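Local structure of protein kinase domain-containing protein (Chaetomium thermophilum, 6Z3U) at residues M84-Y92 with L157-D165; E173-L183 with N224-K235. The protein is the CDK7-type kinase subunit of the CAK complex and probably transfers phosphate from ATP to serine and threonine side chains of other proteins. One frame throughout, in Å; residues are numbered along the deposited sequence.

Contact 1: M84-Y92 with L157-D165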
loop_
_atom_site.group_PDB
_atom_site.type_symbol
_atom_site.label_atom_id
_atom_site.label_comp_id
_atom_site.label_asym_id
_atom_site.label_seq_id
_atom_site.Cartn_x
_atom_site.Cartn_y
_atom_site.Cartn_z
ATOM N N MET B 84 6.985 24.030 1.456
ATOM C CA MET B 84 7.718 22.832 1.853
ATOM C C MET B 84 7.976 21.929 0.653
ATOM O O MET B 84 9.054 21.334 0.533
ATOM C CB MET B 84 6.955 22.076 2.941
ATOM C CG MET B 84 7.694 20.850 3.465
ATOM S SD MET B 84 6.877 20.042 4.857
ATOM C CE MET B 84 7.267 21.166 6.199
ATOM N N ASN B 85 6.997 21.812 -0.247
ATOM C CA ASN B 85 7.209 21.027 -1.458
ATOM C C ASN B 85 8.278 21.659 -2.336
ATOM O O ASN B 85 9.087 20.952 -2.947
ATOM C CB ASN B 85 5.903 20.881 -2.239
ATOM C CG ASN B 85 5.194 19.566 -1.958
ATOM O OD1 ASN B 85 5.822 18.507 -1.905
ATOM N ND2 ASN B 85 3.877 19.627 -1.789
ATOM N N GLU B 86 8.296 22.990 -2.421
ATOM C CA GLU B 86 9.324 23.649 -3.217
ATOM C C GLU B 86 10.699 23.461 -2.588
ATOM O O GLU B 86 11.700 23.308 -3.299
ATOM C CB GLU B 86 9.006 25.136 -3.366
ATOM C CG GLU B 86 7.668 25.427 -4.043
ATOM C CD GLU B 86 7.396 24.541 -5.246
ATOM O OE1 GLU B 86 8.290 24.401 -6.107
ATOM O OE2 GLU B 86 6.282 23.974 -5.319
ATOM N N ALA B 87 10.765 23.460 -1.254
ATOM C CA ALA B 87 12.027 23.187 -0.578
ATOM C C ALA B 87 12.532 21.785 -0.885
ATOM O O ALA B 87 13.746 21.570 -0.984
ATOM C CB ALA B 87 11.865 23.369 0.931
ATOM N N GLU B 88 11.623 20.822 -1.043
ATOM C CA GLU B 88 12.027 19.462 -1.374
ATOM C C GLU B 88 12.429 19.341 -2.837
ATOM O O GLU B 88 13.347 18.584 -3.172
ATOM C CB GLU B 88 10.893 18.487 -1.059
ATOM C CG GLU B 88 11.310 17.029 -1.069
ATOM C CD GLU B 88 12.207 16.672 0.100
ATOM O OE1 GLU B 88 12.925 15.655 0.010
ATOM O OE2 GLU B 88 12.195 17.413 1.107
ATOM N N LYS B 89 11.746 20.066 -3.725
ATOM C CA LYS B 89 12.138 20.060 -5.129
ATOM C C LYS B 89 13.511 20.694 -5.321
ATOM O O LYS B 89 14.237 20.324 -6.252
ATOM C CB LYS B 89 11.084 20.777 -5.970
ATOM C CG LYS B 89 11.379 20.772 -7.461
ATOM C CD LYS B 89 10.212 21.336 -8.256
ATOM C CE LYS B 89 10.461 21.242 -9.753
ATOM N NZ LYS B 89 9.420 21.959 -10.543
ATOM N N ARG B 90 13.880 21.646 -4.460
ATOM C CA ARG B 90 15.202 22.256 -4.538
ATOM C C ARG B 90 16.312 21.284 -4.165
ATOM O O ARG B 90 17.472 21.525 -4.514
ATOM C CB ARG B 90 15.282 23.485 -3.627
ATOM C CG ARG B 90 14.834 24.780 -4.289
ATOM C CD ARG B 90 15.203 26.014 -3.460
ATOM N NE ARG B 90 14.249 26.281 -2.382
ATOM C CZ ARG B 90 14.442 25.988 -1.095
ATOM N NH1 ARG B 90 15.567 25.413 -0.687
ATOM N NH2 ARG B 90 13.498 26.279 -0.210
ATOM N N LYS B 91 15.987 20.196 -3.462
ATOM C CA LYS B 91 17.012 19.250 -3.037
ATOM C C LYS B 91 17.639 18.508 -4.209
ATOM O O LYS B 91 18.761 18.010 -4.080
ATOM C CB LYS B 91 16.422 18.258 -2.034
ATOM C CG LYS B 91 16.641 18.672 -0.586
ATOM C CD LYS B 91 16.077 17.660 0.397
ATOM C CE LYS B 91 16.094 18.215 1.815
ATOM N NZ LYS B 91 15.415 17.315 2.788
ATOM N N TYR B 92 16.951 18.430 -5.345
ATOM C CA TYR B 92 17.416 17.652 -6.486
ATOM C C TYR B 92 17.386 18.531 -7.725
ATOM O O TYR B 92 16.374 19.182 -8.007
ATOM C CB TYR B 92 16.551 16.404 -6.667
ATOM C CG TYR B 92 16.500 15.560 -5.415
ATOM C CD1 TYR B 92 15.405 15.613 -4.562
ATOM C CD2 TYR B 92 17.562 14.739 -5.065
ATOM C CE1 TYR B 92 15.360 14.856 -3.406
ATOM C CE2 TYR B 92 17.526 13.975 -3.912
ATOM C CZ TYR B 92 16.424 14.039 -3.086
ATOM O OH TYR B 92 16.383 13.285 -1.935
ATOM N N LEU B 157 12.606 4.497 -3.619
ATOM C CA LEU B 157 11.930 5.786 -3.769
ATOM C C LEU B 157 12.591 6.757 -2.797
ATOM O O LEU B 157 12.358 6.701 -1.588
ATOM C CB LEU B 157 10.436 5.645 -3.511
ATOM C CG LEU B 157 9.602 6.917 -3.676
ATOM C CD1 LEU B 157 9.677 7.435 -5.100
ATOM C CD2 LEU B 157 8.165 6.661 -3.285
ATOM N N ILE B 158 13.434 7.643 -3.329
ATOM C CA ILE B 158 14.208 8.534 -2.470
ATOM C C ILE B 158 13.327 9.627 -1.882
ATOM O O ILE B 158 13.438 9.957 -0.694
ATOM C CB ILE B 158 15.393 9.127 -3.253
ATOM C CG1 ILE B 158 16.417 8.030 -3.547
ATOM C CG2 ILE B 158 16.007 10.285 -2.479
ATOM C CD1 ILE B 158 17.438 8.401 -4.596
ATOM N N SER B 159 12.448 10.210 -2.691
ATOM C CA SER B 159 11.638 11.335 -2.245
ATOM C C SER B 159 10.465 11.508 -3.198
ATOM O O SER B 159 10.440 10.949 -4.296
ATOM C CB SER B 159 12.476 12.615 -2.165
ATOM O OG SER B 159 11.671 13.739 -1.864
ATOM N N VAL B 160 9.487 12.298 -2.755
ATOM C CA VAL B 160 8.315 12.642 -3.552
ATOM C C VAL B 160 7.997 14.110 -3.314
ATOM O O VAL B 160 8.000 14.574 -2.170
ATOM C CB VAL B 160 7.095 11.769 -3.197
ATOM C CG1 VAL B 160 5.890 12.161 -4.040
ATOM C CG2 VAL B 160 7.420 10.303 -3.391
ATOM N N PHE B 161 7.721 14.839 -4.391
ATOM C CA PHE B 161 7.325 16.235 -4.283
ATOM C C PHE B 161 6.396 16.572 -5.438
ATOM O O PHE B 161 6.408 15.919 -6.484
ATOM C CB PHE B 161 8.541 17.170 -4.286
ATOM C CG PHE B 161 9.359 17.100 -5.547
ATOM C CD1 PHE B 161 9.015 17.857 -6.656
ATOM C CD2 PHE B 161 10.476 16.284 -5.622
ATOM C CE1 PHE B 161 9.763 17.795 -7.817
ATOM C CE2 PHE B 161 11.229 16.221 -6.781
ATOM C CZ PHE B 161 10.871 16.978 -7.879
ATOM N N SER B 162 5.595 17.614 -5.239
ATOM C CA SER B 162 4.655 18.079 -6.246
ATOM C C SER B 162 5.268 19.233 -7.027
ATOM O O SER B 162 5.981 20.071 -6.465
ATOM C CB SER B 162 3.340 18.515 -5.598
ATOM O OG SER B 162 3.559 19.562 -4.672
ATOM N N SER B 163 4.986 19.270 -8.326
ATOM C CA SER B 163 5.566 20.256 -9.224
ATOM C C SER B 163 4.718 21.526 -9.255
ATOM O O SER B 163 3.581 21.561 -8.782
ATOM C CB SER B 163 5.702 19.666 -10.629
ATOM O OG SER B 163 6.195 20.620 -11.547
ATOM N N LYS B 164 5.297 22.590 -9.822
ATOM C CA LYS B 164 4.566 23.847 -9.948
ATOM C C LYS B 164 3.320 23.683 -10.812
ATOM O O LYS B 164 2.301 24.338 -10.561
ATOM C CB LYS B 164 5.479 24.940 -10.517
ATOM C CG LYS B 164 5.855 24.810 -12.003
ATOM C CD LYS B 164 6.892 23.722 -12.258
ATOM C CE LYS B 164 7.310 23.678 -13.722
ATOM N NZ LYS B 164 8.345 22.635 -13.975
ATOM N N ASP B 165 3.374 22.807 -11.817
ATOM C CA ASP B 165 2.246 22.554 -12.703
ATOM C C ASP B 165 1.314 21.472 -12.164
ATOM O O ASP B 165 0.601 20.832 -12.947
ATOM C CB ASP B 165 2.747 22.173 -14.100
ATOM C CG ASP B 165 3.536 20.876 -14.107
ATOM O OD1 ASP B 165 4.308 20.638 -13.155
ATOM O OD2 ASP B 165 3.387 20.096 -15.072
#

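Contact 2: E173-L183 with N224-K235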
loop_
_atom_site.group_PDB
_atom_site.type_symbol
_atom_site.label_atom_id
_atom_site.label_comp_id
_atom_site.label_asym_id
_atom_site.label_seq_id
_atom_site.Cartn_x
_atom_site.Cartn_y
_atom_site.Cartn_z
ATOM N N GLU B 173 15.912 5.791 -7.396
ATOM C CA GLU B 173 17.273 5.314 -7.581
ATOM C C GLU B 173 17.673 5.438 -9.045
ATOM O O GLU B 173 16.886 5.144 -9.948
ATOM C CB GLU B 173 17.380 3.857 -7.130
ATOM C CG GLU B 173 18.468 3.584 -6.112
ATOM C CD GLU B 173 18.561 2.114 -5.747
ATOM O OE1 GLU B 173 17.571 1.568 -5.216
ATOM O OE2 GLU B 173 19.623 1.503 -5.995
ATOM N N TYR B 174 18.904 5.880 -9.281
ATOM C CA TYR B 174 19.437 5.980 -10.633
ATOM C C TYR B 174 20.032 4.634 -11.034
ATOM O O TYR B 174 21.009 4.174 -10.430
ATOM C CB TYR B 174 20.484 7.088 -10.719
ATOM C CG TYR B 174 21.035 7.294 -12.111
ATOM C CD1 TYR B 174 20.221 7.750 -13.139
ATOM C CD2 TYR B 174 22.369 7.043 -12.396
ATOM C CE1 TYR B 174 20.719 7.944 -14.415
ATOM C CE2 TYR B 174 22.878 7.237 -13.667
ATOM C CZ TYR B 174 22.047 7.688 -14.673
ATOM O OH TYR B 174 22.537 7.883 -15.944
ATOM N N LEU B 175 19.441 4.005 -12.052
ATOM C CA LEU B 175 19.825 2.671 -12.510
ATOM C C LEU B 175 20.246 2.761 -13.971
ATOM O O LEU B 175 19.431 2.532 -14.879
ATOM C CB LEU B 175 18.666 1.690 -12.325
ATOM C CG LEU B 175 18.025 1.716 -10.935
ATOM C CD1 LEU B 175 16.816 0.798 -10.872
ATOM C CD2 LEU B 175 19.042 1.336 -9.865
ATOM N N PRO B 176 21.517 3.075 -14.250
ATOM C CA PRO B 176 21.911 3.394 -15.630
ATOM C C PRO B 176 22.156 2.193 -16.532
ATOM O O PRO B 176 22.208 2.373 -17.756
ATOM C CB PRO B 176 23.209 4.192 -15.436
ATOM C CG PRO B 176 23.793 3.638 -14.177
ATOM C CD PRO B 176 22.618 3.301 -13.292
ATOM N N LEU B 177 22.295 0.985 -15.990
ATOM C CA LEU B 177 22.675 -0.174 -16.787
ATOM C C LEU B 177 21.490 -0.867 -17.450
ATOM O O LEU B 177 21.633 -2.005 -17.908
ATOM C CB LEU B 177 23.442 -1.180 -15.926
ATOM C CG LEU B 177 24.863 -0.777 -15.533
ATOM C CD1 LEU B 177 25.549 -1.912 -14.792
ATOM C CD2 LEU B 177 25.674 -0.382 -16.751
ATOM N N GLY B 178 20.332 -0.222 -17.504
ATOM C CA GLY B 178 19.209 -0.768 -18.238
ATOM C C GLY B 178 18.423 -1.804 -17.466
ATOM O O GLY B 178 18.241 -1.679 -16.253
ATOM N N ASP B 179 17.945 -2.832 -18.167
ATOM C CA ASP B 179 17.141 -3.885 -17.565
ATOM C C ASP B 179 17.609 -5.234 -18.096
ATOM O O ASP B 179 18.537 -5.322 -18.906
ATOM C CB ASP B 179 15.649 -3.654 -17.838
ATOM C CG ASP B 179 15.345 -3.504 -19.315
ATOM O OD1 ASP B 179 15.754 -4.384 -20.104
ATOM O OD2 ASP B 179 14.688 -2.508 -19.686
ATOM N N LEU B 180 16.954 -6.297 -17.629
ATOM C CA LEU B 180 17.346 -7.650 -18.001
ATOM C C LEU B 180 16.813 -8.073 -19.363
ATOM O O LEU B 180 17.364 -8.998 -19.964
ATOM C CB LEU B 180 16.866 -8.640 -16.941
ATOM C CG LEU B 180 17.921 -9.598 -16.390
ATOM C CD1 LEU B 180 19.091 -8.839 -15.802
ATOM C CD2 LEU B 180 17.300 -10.508 -15.342
ATOM N N GLU B 181 15.745 -7.439 -19.853
ATOM C CA GLU B 181 15.227 -7.800 -21.166
ATOM C C GLU B 181 16.240 -7.476 -22.252
ATOM O O GLU B 181 16.519 -8.305 -23.126
ATOM C CB GLU B 181 13.912 -7.070 -21.438
ATOM C CG GLU B 181 13.140 -7.640 -22.619
ATOM C CD GLU B 181 12.499 -6.565 -23.471
ATOM O OE1 GLU B 181 11.257 -6.414 -23.410
ATOM O OE2 GLU B 181 13.242 -5.862 -24.191
ATOM N N MET B 182 16.813 -6.273 -22.208
ATOM C CA MET B 182 17.737 -5.863 -23.258
ATOM C C MET B 182 19.011 -6.698 -23.246
ATOM O O MET B 182 19.609 -6.923 -24.304
ATOM C CB MET B 182 18.065 -4.376 -23.119
ATOM C CG MET B 182 18.647 -3.974 -21.773
ATOM S SD MET B 182 18.898 -2.189 -21.616
ATOM C CE MET B 182 17.300 -1.547 -22.119
ATOM N N LEU B 183 19.443 -7.167 -22.075
ATOM C CA LEU B 183 20.563 -8.099 -22.041
ATOM C C LEU B 183 20.185 -9.413 -22.716
ATOM O O LEU B 183 20.936 -9.940 -23.545
ATOM C CB LEU B 183 21.002 -8.350 -20.599
ATOM C CG LEU B 183 21.672 -7.199 -19.850
ATOM C CD1 LEU B 183 22.279 -7.719 -18.554
ATOM C CD2 LEU B 183 22.729 -6.520 -20.694
ATOM N N ASN B 224 11.698 -6.782 -18.639
ATOM C CA ASN B 224 11.879 -5.346 -18.821
ATOM C C ASN B 224 11.458 -4.529 -17.607
ATOM O O ASN B 224 11.656 -3.310 -17.610
ATOM C CB ASN B 224 11.109 -4.864 -20.053
ATOM C CG ASN B 224 9.655 -5.268 -20.023
ATOM O OD1 ASN B 224 9.318 -6.428 -20.258
ATOM N ND2 ASN B 224 8.780 -4.310 -19.742
ATOM N N ASN B 225 10.874 -5.154 -16.586
ATOM C CA ASN B 225 10.605 -4.491 -15.316
ATOM C C ASN B 225 11.675 -4.786 -14.274
ATOM O O ASN B 225 11.477 -4.484 -13.093
ATOM C CB ASN B 225 9.231 -4.908 -14.781
ATOM C CG ASN B 225 8.087 -4.294 -15.567
ATOM O OD1 ASN B 225 8.264 -3.311 -16.291
ATOM N ND2 ASN B 225 6.899 -4.872 -15.423
ATOM N N LEU B 226 12.796 -5.375 -14.684
ATOM C CA LEU B 226 13.928 -5.669 -13.807
ATOM C C LEU B 226 15.083 -4.752 -14.204
ATOM O O LEU B 226 15.857 -5.060 -15.109
ATOM C CB LEU B 226 14.320 -7.145 -13.905
ATOM C CG LEU B 226 13.262 -8.124 -13.395
ATOM C CD1 LEU B 226 13.543 -9.539 -13.853
ATOM C CD2 LEU B 226 13.209 -8.064 -11.881
ATOM N N LEU B 227 15.190 -3.617 -13.516
ATOM C CA LEU B 227 16.221 -2.634 -13.808
ATOM C C LEU B 227 17.518 -2.991 -13.084
ATOM O O LEU B 227 17.524 -3.712 -12.083
ATOM C CB LEU B 227 15.744 -1.244 -13.398
ATOM C CG LEU B 227 14.335 -0.890 -13.880
ATOM C CD1 LEU B 227 14.022 0.564 -13.594
ATOM C CD2 LEU B 227 14.181 -1.175 -15.367
ATOM N N ILE B 228 18.629 -2.468 -13.603
ATOM C CA ILE B 228 19.967 -2.841 -13.157
ATOM C C ILE B 228 20.694 -1.594 -12.667
ATOM O O ILE B 228 20.753 -0.585 -13.380
ATOM C CB ILE B 228 20.771 -3.518 -14.282
ATOM C CG1 ILE B 228 19.932 -4.596 -14.971
ATOM C CG2 ILE B 228 22.027 -4.157 -13.716
ATOM C CD1 ILE B 228 20.571 -5.151 -16.221
ATOM N N ALA B 229 21.257 -1.672 -11.465
ATOM C CA ALA B 229 21.997 -0.560 -10.889
ATOM C C ALA B 229 23.412 -0.488 -11.462
ATOM O O ALA B 229 23.870 -1.376 -12.187
ATOM C CB ALA B 229 22.052 -0.689 -9.367
ATOM N N ALA B 230 24.112 0.598 -11.118
ATOM C CA ALA B 230 25.470 0.801 -11.610
ATOM C C ALA B 230 26.423 -0.279 -11.116
ATOM O O ALA B 230 27.372 -0.639 -11.824
ATOM C CB ALA B 230 25.979 2.180 -11.185
ATOM N N ASP B 231 26.198 -0.807 -9.915
ATOM C CA ASP B 231 27.080 -1.828 -9.367
ATOM C C ASP B 231 26.727 -3.232 -9.842
ATOM O O ASP B 231 27.455 -4.176 -9.518
ATOM C CB ASP B 231 27.047 -1.793 -7.837
ATOM C CG ASP B 231 25.684 -2.138 -7.279
ATOM O OD1 ASP B 231 24.730 -2.259 -8.076
ATOM O OD2 ASP B 231 25.568 -2.299 -6.046
ATOM N N GLY B 232 25.636 -3.392 -10.588
ATOM C CA GLY B 232 25.217 -4.680 -11.096
ATOM C C GLY B 232 24.055 -5.308 -10.355
ATOM O O GLY B 232 23.557 -6.351 -10.795
ATOM N N GLU B 233 23.614 -4.709 -9.250
ATOM C CA GLU B 233 22.483 -5.237 -8.498
ATOM C C GLU B 233 21.188 -4.969 -9.255
ATOM O O GLU B 233 20.938 -3.845 -9.700
ATOM C CB GLU B 233 22.429 -4.595 -7.110
ATOM C CG GLU B 233 21.446 -5.243 -6.137
ATOM C CD GLU B 233 22.111 -6.234 -5.191
ATOM O OE1 GLU B 233 23.029 -5.823 -4.447
ATOM O OE2 GLU B 233 21.715 -7.420 -5.188
ATOM N N VAL B 234 20.362 -6.003 -9.396
ATOM C CA VAL B 234 19.100 -5.907 -10.124
ATOM C C VAL B 234 17.999 -5.484 -9.164
ATOM O O VAL B 234 17.908 -5.986 -8.038
ATOM C CB VAL B 234 18.763 -7.244 -10.809
ATOM C CG1 VAL B 234 17.309 -7.274 -11.230
ATOM C CG2 VAL B 234 19.660 -7.458 -12.017
ATOM N N LYS B 235 17.149 -4.562 -9.618
ATOM C CA LYS B 235 16.075 -3.998 -8.811
ATOM C C LYS B 235 14.742 -4.212 -9.520
ATOM O O LYS B 235 14.635 -3.990 -10.730
ATOM C CB LYS B 235 16.291 -2.497 -8.565
ATOM C CG LYS B 235 17.738 -2.056 -8.354
ATOM C CD LYS B 235 18.055 -1.805 -6.886
ATOM C CE LYS B 235 19.554 -1.619 -6.674
ATOM N NZ LYS B 235 19.938 -1.502 -5.238
#

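Contact 1: M84-Y92 with L157-D165
Lys89 lies across Phe161 at about a right angle and shows how a long aliphatic chain can cover an aromatic ring while carrying its charge past it. Its CB makes a CH-pi contact over one face of the ring, 3.9 Å from the centroid and 24° off the normal. CG lies anti to the backbone N (chi1 -178°) and the chain stays extended beyond it, which takes it past CE1: CG lies 3.4 Å from Phe161 CE1, and CD and CE stay near the same atom. The tip, Lys89 NZ, ends 3.6 Å from Ser163 OG and close to Lys164 NZ, a like-charged neighbour that in turn lies near Lys123. Polar contacts lie on either side of Phe161 along the strand. Ser159 OG donates to the anti side of Glu88 OE1 at 3.0 Å, and Ser162 N gives Asn85 OD1 a weak bond of 3.5 Å. Ser162 OG bonds Gln177 of the cyclin chain, whose Phe181 packs on Asn85. Val160 points the other way, onto Leu142 of helix 136-148. The helix that precedes the first strand thus packs on an outermost strand of the five-stranded antiparallel sheet characteristic of the kinase N-lobe, beside the cyclin.

Contact 2: E173-L183 with N224-K235
The hairpin of strands 226-228 and 234-236, which follows the catalytic loop of protein kinases, is joined here to the chain that leads from the hinge into helix 180-185. Backbone bonds make the seam: Ile228 N donates to Gly178 O at 2.8 Å, while Leu177 N to Ile228 O and Leu180 N to Leu226 O are weak. Between them Asp179 and Leu227 form a single beta bridge. Asp179 is also the N-cap of the helix. Its CG lies between the backbone N and the carbonyl carbon (chi1 55°), which brings OD1 round to accept from Met182 N at 3.0 Å, nearly along its C-O axis and with an angle of 167° at the hydrogen. The pair forms a capping box, its return contact being a weak one from Asp179 N to Met182 SD. With an alanine here the Met182 amide would probably lose its acceptor, and the first turn of the helix its side-chain cap. Leucines add apolar packing. Leu175 packs along strand 226-228 and its end, CD1 on Leu227 CB at 3.4 Å and CD2 on Ala229 CB at 3.7 Å; Leu180 CD1 meets both Ile228 CD1 and Val234 CG2, and Leu183 CD1 reaches Ile228 CD1 tip to tip at 3.9 Å. At the far end, Glu173 OE2 makes a salt bridge of 3.1 Å to Lys235 NZ, weak as a hydrogen bond; the ammonium also donates to Pro152 O, while Glu173 OE1 accepts from Gly156 N. The buried lysine charge is thus probably balanced by the glutamate, while Pro152 O supplies a second oxygen for its ammonium.

The two contacts come in series along the chain, contact 1 closing at Asp165 before contact 2 opens at Glu173, and their centres lie 25 Å apart. Strand 168-172 runs between them: it pairs antiparallel with strand 157-162 of contact 1, and Glu173 of contact 2 follows directly on its end. There the two regions meet, Ile158 CD1 packing 4.1 Å from Glu173 N. Contact 1 belongs to the N-lobe sheet and its cyclin-facing side, whereas contact 2 lies in the passage from the hinge to the C-lobe, untouched by another protein chain. In this bilobal kinase one holds the N-terminal helix on the N-lobe sheet, the other holds the chain leaving the hinge on the hairpin of the C-lobe.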